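Fructose-bisphosphate aldolase (Plasmodium falciparum, PDB 4TR9) belongs to the class I fructose-bisphosphate aldolase family and folds as a TIM barrel, here assembled from four chains. Local coordinates at residues 122-127 with 167-172; 199-204 with 243-248; 289-294 with 339-344. All coordinates share one frame; numbering follows the deposited sequence.

In the fold
The three contacts follow one another along the chain. None nests in another and none crosses. Contact 1 comes first. It closes a loop that holds strand 128-130, helix 136-146 and barrel strand 150-157, and it ties the 122-127 turn to the start of helix 168-187. Contact 2 closes the next loop, which carries helix 206-226 and strand 235-236. It joins the segments that follow two neighbouring barrel strands. Contact 3 closes the last loop, with strand 303-308 and helix 310-320 inside, and sets helix 284-295 against helix 327-346. The centres of contacts 1 and 3 are about 34 Å apart, with contact 2 about 20 Å and 22 Å from them.

Contact 1: 122-127 with 167-172; sequences PCTDEE and TDLSIH
An N-capped helix start meets a hairpin loop here. Thr-167 caps helix 168-187 of the TIM-barrel fold, and segment 122-127 connects the antiparallel strands 118-120 and 128-130. Thr-167 OG1 sits between its backbone N and carbonyl carbon (chi1 64°). From there it takes a weak capping bond from Ser-170 N at 3.4 Å. The same hydroxyl donates to Glu-127 OE1 at 2.7 Å and meets the syn lone pair of that oxygen. The extended Glu-127 chain also brings OE2 to Thr-167 N, a weak bond of 3.4 Å. Both carboxylate oxygens lie against the Ser-170 side chain, with OE1 3.3 Å from Ser-170 CB. A negative charge at the first turn probably suits the helix dipole. An apolar touch lies beside this polar site: the Thr-124 and Leu-169 side chains cross at about a right angle, with Thr-124 CG2 3.7 Å from Leu-169 CD2. The contact borders a subunit interface, where Cys-123 makes backbone hydrogen bonds to the second subunit and His-172 NE2 bonds His-172 NE2 of that subunit. A water joins the two segments, donating to Glu-127 OE2 at 2.6 Å and to Ser-170 OG at 2.9 Å.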
loop_
_atom_site.group_PDB
_atom_site.type_symbol
_atom_site.label_atom_id
_atom_site.label_comp_id
_atom_site.label_asym_id
_atom_site.label_seq_id
_atom_site.Cartn_x
_atom_site.Cartn_y
_atom_site.Cartn_z
ATOM N N PRO A 122 -14.106 -3.223 14.310
ATOM C CA PRO A 122 -13.528 -2.731 15.565
ATOM C C PRO A 122 -12.676 -1.486 15.340
ATOM O O PRO A 122 -12.110 -1.324 14.257
ATOM C CB PRO A 122 -12.669 -3.905 16.040
ATOM C CG PRO A 122 -13.302 -5.103 15.421
ATOM C CD PRO A 122 -13.799 -4.645 14.081
ATOM N N CYS A 123 -12.609 -0.620 16.349
ATOM C CA CYS A 123 -11.832 0.618 16.289
ATOM C C CYS A 123 -12.337 1.569 15.207
ATOM O O CYS A 123 -11.586 2.403 14.703
ATOM C CB CYS A 123 -10.348 0.309 16.067
ATOM S SG CYS A 123 -9.644 -0.822 17.287
ATOM N N THR A 124 -13.610 1.434 14.848
ATOM C CA THR A 124 -14.252 2.362 13.925
ATOM C C THR A 124 -15.603 2.790 14.481
ATOM O O THR A 124 -16.113 2.183 15.422
ATOM C CB THR A 124 -14.454 1.749 12.521
ATOM O OG1 THR A 124 -15.327 0.616 12.609
ATOM C CG2 THR A 124 -13.125 1.322 11.918
ATOM N N ASP A 125 -16.180 3.834 13.897
ATOM C CA ASP A 125 -17.484 4.315 14.336
ATOM C C ASP A 125 -18.599 3.594 13.587
ATOM O O ASP A 125 -19.235 4.162 12.700
ATOM C CB ASP A 125 -17.596 5.827 14.136
ATOM C CG ASP A 125 -18.882 6.396 14.703
ATOM O OD1 ASP A 125 -19.411 5.819 15.678
ATOM O OD2 ASP A 125 -19.366 7.418 14.173
ATOM N N GLU A 126 -18.814 2.332 13.954
ATOM C CA GLU A 126 -19.868 1.501 13.376
ATOM C C GLU A 126 -19.786 1.387 11.854
ATOM O O GLU A 126 -20.808 1.259 11.181
ATOM C CB GLU A 126 -21.246 2.033 13.778
ATOM C CG GLU A 126 -21.521 1.988 15.271
ATOM C CD GLU A 126 -22.911 2.480 15.623
ATOM O OE1 GLU A 126 -23.633 2.934 14.710
ATOM O OE2 GLU A 126 -23.283 2.413 16.814
ATOM N N GLU A 127 -18.572 1.436 11.315
ATOM C CA GLU A 127 -18.378 1.206 9.888
ATOM C C GLU A 127 -18.403 -0.294 9.612
ATOM O O GLU A 127 -17.768 -1.076 10.319
ATOM C CB GLU A 127 -17.071 1.836 9.404
ATOM C CG GLU A 127 -17.074 3.356 9.468
ATOM C CD GLU A 127 -15.880 3.975 8.770
ATOM O OE1 GLU A 127 -14.742 3.787 9.249
ATOM O OE2 GLU A 127 -16.080 4.648 7.737
ATOM N N THR A 167 -13.307 6.025 6.416
ATOM C CA THR A 167 -11.897 6.000 6.782
ATOM C C THR A 167 -11.135 4.996 5.925
ATOM O O THR A 167 -11.741 4.155 5.262
ATOM C CB THR A 167 -11.704 5.646 8.268
ATOM O OG1 THR A 167 -12.182 4.318 8.508
ATOM C CG2 THR A 167 -12.463 6.623 9.153
ATOM N N ASP A 168 -9.808 5.087 5.947
ATOM C CA ASP A 168 -8.958 4.198 5.159
ATOM C C ASP A 168 -9.159 2.735 5.534
ATOM O O ASP A 168 -9.125 1.857 4.672
ATOM C CB ASP A 168 -7.485 4.577 5.329
ATOM C CG ASP A 168 -7.167 5.946 4.763
ATOM O OD1 ASP A 168 -7.827 6.357 3.786
ATOM O OD2 ASP A 168 -6.254 6.610 5.298
ATOM N N LEU A 169 -9.360 2.477 6.823
ATOM C CA LEU A 169 -9.609 1.124 7.298
ATOM C C LEU A 169 -10.913 0.587 6.717
ATOM O O LEU A 169 -10.996 -0.576 6.321
ATOM C CB LEU A 169 -9.649 1.088 8.828
ATOM C CG LEU A 169 -9.958 -0.261 9.481
ATOM C CD1 LEU A 169 -9.005 -1.335 8.977
ATOM C CD2 LEU A 169 -9.885 -0.149 10.996
ATOM N N SER A 170 -11.926 1.446 6.661
ATOM C CA SER A 170 -13.219 1.072 6.103
ATOM C C SER A 170 -13.118 0.793 4.609
ATOM O O SER A 170 -13.686 -0.178 4.109
ATOM C CB SER A 170 -14.249 2.171 6.358
ATOM O OG SER A 170 -15.472 1.885 5.702
ATOM N N ILE A 171 -12.389 1.654 3.905
ATOM C CA ILE A 171 -12.247 1.544 2.459
ATOM C C ILE A 171 -11.461 0.299 2.061
ATOM O O ILE A 171 -11.831 -0.403 1.119
ATOM C CB ILE A 171 -11.555 2.792 1.872
ATOM C CG1 ILE A 171 -12.401 4.041 2.129
ATOM C CG2 ILE A 171 -11.305 2.623 0.381
ATOM C CD1 ILE A 171 -11.778 5.317 1.614
ATOM N N HIS A 172 -10.383 0.018 2.788
ATOM C CA HIS A 172 -9.503 -1.086 2.424
ATOM C C HIS A 172 -10.099 -2.444 2.785
ATOM O O HIS A 172 -9.918 -3.417 2.055
ATOM C CB HIS A 172 -8.134 -0.931 3.085
ATOM C CG HIS A 172 -7.079 -1.802 2.479
ATOM N ND1 HIS A 172 -6.735 -1.735 1.147
ATOM C CD2 HIS A 172 -6.299 -2.769 3.020
ATOM C CE1 HIS A 172 -5.786 -2.617 0.893
ATOM N NE2 HIS A 172 -5.504 -3.258 2.013
HETATM O O HOH W 1 -17.654 3.753 5.918
#

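Contact 2: 199-204 with 243-248; sequences LADGPH and AGYECT
Tyr-245, Ala-200 and Glu-246 carry this surface contact between two loops of the TIM barrel. The loops follow the neighbouring strands 191-198 and 235-236, and a type I beta turn runs from Gly-244 to Cys-247. Tyr-245 lays one ring face over the methyl of Ala-200. This is a CH-pi contact, with Ala-200 CB 3.8 Å from the ring centroid and offset toward the rim on the CZ and CE1 side. At the ring edge, Asp-201 OD1 lies 3.2 Å from Tyr-245 CD2, with the carboxylate and ring planes 59° apart. The hydroxyl of Tyr-245 reaches beyond the contact to a weak hydrogen bond with Gly-281 N. The backbone holds the same pair: Tyr-245 N donates to Ala-200 O at 2.9 Å, nearly along the C=O axis.

Glu-246 grips Gly-202 twice. Its backbone N donates to Gly-202 O at 3.0 Å, from above the carbonyl plane. Its side chain bends at chi2 (75°) and folds back, so that OE1 accepts from Gly-202 N at 3.1 Å. Further along, Gly-244 N donates to His-204 O at 2.8 Å. Gly-244 CA also lies over one face of the His-204 imidazole.

The Asp-201 side chain is about 7 Å from the bound 38D, so the joined loops lie near the ligand pocket. Three of the four hydrogen bonds need no side chain. The carboxylate of Glu-246, probably charged, adds the fourth. Glu-246 OE1 also stands 3.2 Å from Gly-202 O, a probably unfavourable approach of two acceptors, offset by its bond from Gly-202 N.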
loop_
_atom_site.group_PDB
_atom_site.type_symbol
_atom_site.label_atom_id
_atom_site.label_comp_id
_atom_site.label_asym_id
_atom_site.label_seq_id
_atom_site.Cartn_x
_atom_site.Cartn_y
_atom_site.Cartn_z
ATOM N N LEU A 199 -23.460 4.793 0.752
ATOM C CA LEU A 199 -24.763 5.323 1.142
ATOM C C LEU A 199 -24.885 6.813 0.842
ATOM O O LEU A 199 -23.933 7.573 1.023
ATOM C CB LEU A 199 -25.016 5.072 2.629
ATOM C CG LEU A 199 -25.081 3.609 3.066
ATOM C CD1 LEU A 199 -25.416 3.505 4.545
ATOM C CD2 LEU A 199 -26.095 2.849 2.226
ATOM N N ALA A 200 -26.062 7.225 0.383
ATOM C CA ALA A 200 -26.319 8.630 0.089
ATOM C C ALA A 200 -26.848 9.354 1.324
ATOM O O ALA A 200 -27.270 10.508 1.245
ATOM C CB ALA A 200 -27.300 8.760 -1.066
ATOM N N ASP A 201 -26.822 8.669 2.463
ATOM C CA ASP A 201 -27.269 9.250 3.722
ATOM C C ASP A 201 -26.329 10.362 4.175
ATOM O O ASP A 201 -25.115 10.171 4.249
ATOM C CB ASP A 201 -27.369 8.171 4.804
ATOM C CG ASP A 201 -28.342 7.065 4.436
ATOM O OD1 ASP A 201 -29.373 7.365 3.800
ATOM O OD2 ASP A 201 -28.073 5.896 4.784
ATOM N N GLY A 202 -26.897 11.526 4.475
ATOM C CA GLY A 202 -26.113 12.671 4.898
ATOM C C GLY A 202 -26.455 13.919 4.109
ATOM O O GLY A 202 -27.229 13.860 3.154
ATOM N N PRO A 203 -25.882 15.063 4.510
ATOM C CA PRO A 203 -26.111 16.351 3.852
ATOM C C PRO A 203 -24.984 16.751 2.902
ATOM O O PRO A 203 -24.953 17.892 2.441
ATOM C CB PRO A 203 -26.192 17.321 5.032
ATOM C CG PRO A 203 -25.392 16.647 6.153
ATOM C CD PRO A 203 -25.076 15.228 5.730
ATOM N N HIS A 204 -24.075 15.825 2.617
ATOM C CA HIS A 204 -22.930 16.112 1.758
ATOM C C HIS A 204 -23.368 16.458 0.340
ATOM O O HIS A 204 -24.373 15.947 -0.152
ATOM C CB HIS A 204 -21.969 14.923 1.731
ATOM C CG HIS A 204 -22.566 13.678 1.155
ATOM N ND1 HIS A 204 -23.208 12.734 1.926
ATOM C CD2 HIS A 204 -22.619 13.221 -0.120
ATOM C CE1 HIS A 204 -23.631 11.749 1.154
ATOM N NE2 HIS A 204 -23.286 12.021 -0.092
ATOM N N ALA A 243 -26.025 13.814 -4.770
ATOM C CA ALA A 243 -25.912 14.571 -3.533
ATOM C C ALA A 243 -26.546 13.787 -2.393
ATOM O O ALA A 243 -27.249 12.802 -2.623
ATOM C CB ALA A 243 -26.566 15.935 -3.676
ATOM N N GLY A 244 -26.294 14.222 -1.164
ATOM C CA GLY A 244 -26.857 13.567 0.000
ATOM C C GLY A 244 -28.365 13.717 0.068
ATOM O O GLY A 244 -28.935 14.614 -0.554
ATOM N N TYR A 245 -29.011 12.834 0.824
ATOM C CA TYR A 245 -30.460 12.877 0.983
ATOM C C TYR A 245 -30.897 14.124 1.744
ATOM O O TYR A 245 -31.979 14.659 1.507
ATOM C CB TYR A 245 -30.959 11.622 1.702
ATOM C CG TYR A 245 -30.898 10.364 0.863
ATOM C CD1 TYR A 245 -30.953 10.426 -0.524
ATOM C CD2 TYR A 245 -30.788 9.113 1.459
ATOM C CE1 TYR A 245 -30.899 9.278 -1.294
ATOM C CE2 TYR A 245 -30.733 7.960 0.698
ATOM C CZ TYR A 245 -30.789 8.048 -0.677
ATOM O OH TYR A 245 -30.734 6.902 -1.438
ATOM N N GLU A 246 -30.049 14.582 2.658
ATOM C CA GLU A 246 -30.355 15.764 3.455
ATOM C C GLU A 246 -29.623 16.998 2.937
ATOM O O GLU A 246 -29.616 18.042 3.588
ATOM C CB GLU A 246 -30.003 15.527 4.928
ATOM C CG GLU A 246 -30.968 14.607 5.671
ATOM C CD GLU A 246 -30.782 13.144 5.315
ATOM O OE1 GLU A 246 -29.661 12.763 4.919
ATOM O OE2 GLU A 246 -31.759 12.374 5.432
ATOM N N CYS A 247 -29.011 16.877 1.763
ATOM C CA CYS A 247 -28.294 17.998 1.162
ATOM C C CYS A 247 -29.262 19.094 0.730
ATOM O O CYS A 247 -30.380 18.813 0.300
ATOM C CB CYS A 247 -27.462 17.532 -0.034
ATOM S SG CYS A 247 -26.415 18.821 -0.751
ATOM N N THR A 248 -28.824 20.344 0.847
ATOM C CA THR A 248 -29.675 21.485 0.530
ATOM C C THR A 248 -29.446 21.996 -0.890
ATOM O O THR A 248 -30.359 22.535 -1.516
ATOM C CB THR A 248 -29.451 22.642 1.520
ATOM O OG1 THR A 248 -28.079 23.052 1.479
ATOM C CG2 THR A 248 -29.803 22.206 2.936
#

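Contact 3: 289-294 with 339-344; sequences VNLNSI and EANSLA
The methyl of Ala-344 is at the centre of this contact. Its CB points at helix 284-295 and lies 3.8 Å from Leu-291 CG. It also lies 4.0 Å from Asn-292 CB. Leu-291 has CG anti to its backbone N (chi1 177°), which sends the branched end across to the other helix. There its CD2 touches the backbone of Asn-341, 3.8 Å from Asn-341 O. The main chains come very close at one point, with Asn-292 CA and Ala-344 CA 4.0 Å apart. At that point Asn-292 CA directs its hydrogen at Ala-344 O in a nearly straight CA-H...O contact (3.5 Å, angle at H 164°).

The two helices are outer elements of the TIM barrel, and their short segments run nearly parallel, 19° apart, with axes 8.5 Å from each other. Behind them lie barrel strands. Leu-291 packs on Phe-277 and Tyr-308, and Asn-341 touches Phe-306 and Tyr-308.

The polar side chains here are held from outside the two segments. Asn-341 OD1 is hydrogen-bonded to Ser-288 OG, one residue before segment 289-294, so this bond also links the two helices. Asn-292 OD1 is hydrogen-bonded to Tyr-349 N, which holds OD1 and ties helix 284-295 to the chain beyond helix 327-346.

No hydrogen bond joins the two segments. The carbonyl oxygens Leu-291 O and Ala-344 O stand 3.4 Å apart and, both being acceptors, probably repel slightly. Leu-291 O has a partner in Asn-295 ND2. Between the segments there is van der Waals contact around the Ala-344 methyl and one CA-H...O contact; the small side chain is consistent with the close approach of the backbones.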
loop_
_atom_site.group_PDB
_atom_site.type_symbol
_atom_site.label_atom_id
_atom_site.label_comp_id
_atom_site.label_asym_id
_atom_site.label_seq_id
_atom_site.Cartn_x
_atom_site.Cartn_y
_atom_site.Cartn_z
ATOM N N VAL A 289 -34.998 7.917 -14.565
ATOM C CA VAL A 289 -34.600 9.200 -15.131
ATOM C C VAL A 289 -33.090 9.395 -15.028
ATOM O O VAL A 289 -32.440 9.790 -15.995
ATOM C CB VAL A 289 -35.322 10.371 -14.432
ATOM C CG1 VAL A 289 -34.749 11.703 -14.888
ATOM C CG2 VAL A 289 -36.819 10.308 -14.705
ATOM N N ASN A 290 -32.535 9.102 -13.855
ATOM C CA ASN A 290 -31.100 9.244 -13.634
ATOM C C ASN A 290 -30.288 8.276 -14.486
ATOM O O ASN A 290 -29.255 8.648 -15.040
ATOM C CB ASN A 290 -30.764 9.046 -12.155
ATOM C CG ASN A 290 -31.319 10.152 -11.277
ATOM O OD1 ASN A 290 -31.464 11.293 -11.716
ATOM N ND2 ASN A 290 -31.635 9.818 -10.032
ATOM N N LEU A 291 -30.757 7.036 -14.592
ATOM C CA LEU A 291 -30.105 6.044 -15.440
ATOM C C LEU A 291 -30.149 6.487 -16.898
ATOM O O LEU A 291 -29.217 6.241 -17.664
ATOM C CB LEU A 291 -30.766 4.672 -15.280
ATOM C CG LEU A 291 -30.224 3.547 -16.165
ATOM C CD1 LEU A 291 -28.746 3.312 -15.898
ATOM C CD2 LEU A 291 -31.020 2.267 -15.959
ATOM N N ASN A 292 -31.240 7.147 -17.271
ATOM C CA ASN A 292 -31.385 7.696 -18.611
ATOM C C ASN A 292 -30.423 8.854 -18.845
ATOM O O ASN A 292 -29.821 8.967 -19.913
ATOM C CB ASN A 292 -32.825 8.155 -18.847
ATOM C CG ASN A 292 -33.018 8.791 -20.207
ATOM O OD1 ASN A 292 -33.235 8.100 -21.202
ATOM N ND2 ASN A 292 -32.942 10.116 -20.259
ATOM N N SER A 293 -30.284 9.710 -17.837
ATOM C CA SER A 293 -29.394 10.862 -17.922
ATOM C C SER A 293 -27.945 10.420 -18.087
ATOM O O SER A 293 -27.154 11.084 -18.758
ATOM C CB SER A 293 -29.539 11.744 -16.680
ATOM O OG SER A 293 -30.873 12.194 -16.526
ATOM N N ILE A 294 -27.607 9.293 -17.469
ATOM C CA ILE A 294 -26.267 8.726 -17.572
ATOM C C ILE A 294 -26.002 8.198 -18.980
ATOM O O ILE A 294 -24.938 8.438 -19.553
ATOM C CB ILE A 294 -26.061 7.588 -16.550
ATOM C CG1 ILE A 294 -26.161 8.128 -15.123
ATOM C CG2 ILE A 294 -24.716 6.922 -16.755
ATOM C CD1 ILE A 294 -26.052 7.058 -14.059
ATOM N N GLU A 339 -39.285 -2.128 -18.852
ATOM C CA GLU A 339 -39.154 -1.460 -20.142
ATOM C C GLU A 339 -38.661 -0.030 -19.960
ATOM O O GLU A 339 -37.920 0.493 -20.793
ATOM C CB GLU A 339 -40.489 -1.466 -20.891
ATOM C CG GLU A 339 -40.419 -0.892 -22.298
ATOM C CD GLU A 339 -41.763 -0.897 -22.999
ATOM O OE1 GLU A 339 -42.797 -1.025 -22.310
ATOM O OE2 GLU A 339 -41.786 -0.774 -24.242
ATOM N N ALA A 340 -39.077 0.595 -18.863
ATOM C CA ALA A 340 -38.685 1.966 -18.555
ATOM C C ALA A 340 -37.177 2.073 -18.362
ATOM O O ALA A 340 -36.530 2.965 -18.913
ATOM C CB ALA A 340 -39.413 2.459 -17.316
ATOM N N ASN A 341 -36.623 1.155 -17.578
ATOM C CA ASN A 341 -35.190 1.133 -17.327
ATOM C C ASN A 341 -34.416 0.589 -18.523
ATOM O O ASN A 341 -33.229 0.867 -18.682
ATOM C CB ASN A 341 -34.883 0.309 -16.077
ATOM C CG ASN A 341 -35.403 0.960 -14.810
ATOM O OD1 ASN A 341 -35.197 2.151 -14.582
ATOM N ND2 ASN A 341 -36.091 0.182 -13.984
ATOM N N SER A 342 -35.094 -0.187 -19.363
ATOM C CA SER A 342 -34.484 -0.698 -20.585
ATOM C C SER A 342 -34.245 0.437 -21.575
ATOM O O SER A 342 -33.177 0.535 -22.177
ATOM C CB SER A 342 -35.363 -1.773 -21.223
ATOM O OG SER A 342 -34.773 -2.269 -22.413
ATOM N N LEU A 343 -35.252 1.290 -21.733
ATOM C CA LEU A 343 -35.141 2.464 -22.591
ATOM C C LEU A 343 -34.136 3.452 -22.013
ATOM O O LEU A 343 -33.533 4.240 -22.742
ATOM C CB LEU A 343 -36.504 3.137 -22.761
ATOM C CG LEU A 343 -37.588 2.325 -23.469
ATOM C CD1 LEU A 343 -38.922 3.049 -23.401
ATOM C CD2 LEU A 343 -37.196 2.058 -24.913
ATOM N N ALA A 344 -33.964 3.401 -20.695
ATOM C CA ALA A 344 -33.018 4.269 -20.012
ATOM C C ALA A 344 -31.584 3.919 -20.391
ATOM O O ALA A 344 -30.700 4.772 -20.348
ATOM C CB ALA A 344 -33.207 4.178 -18.506
#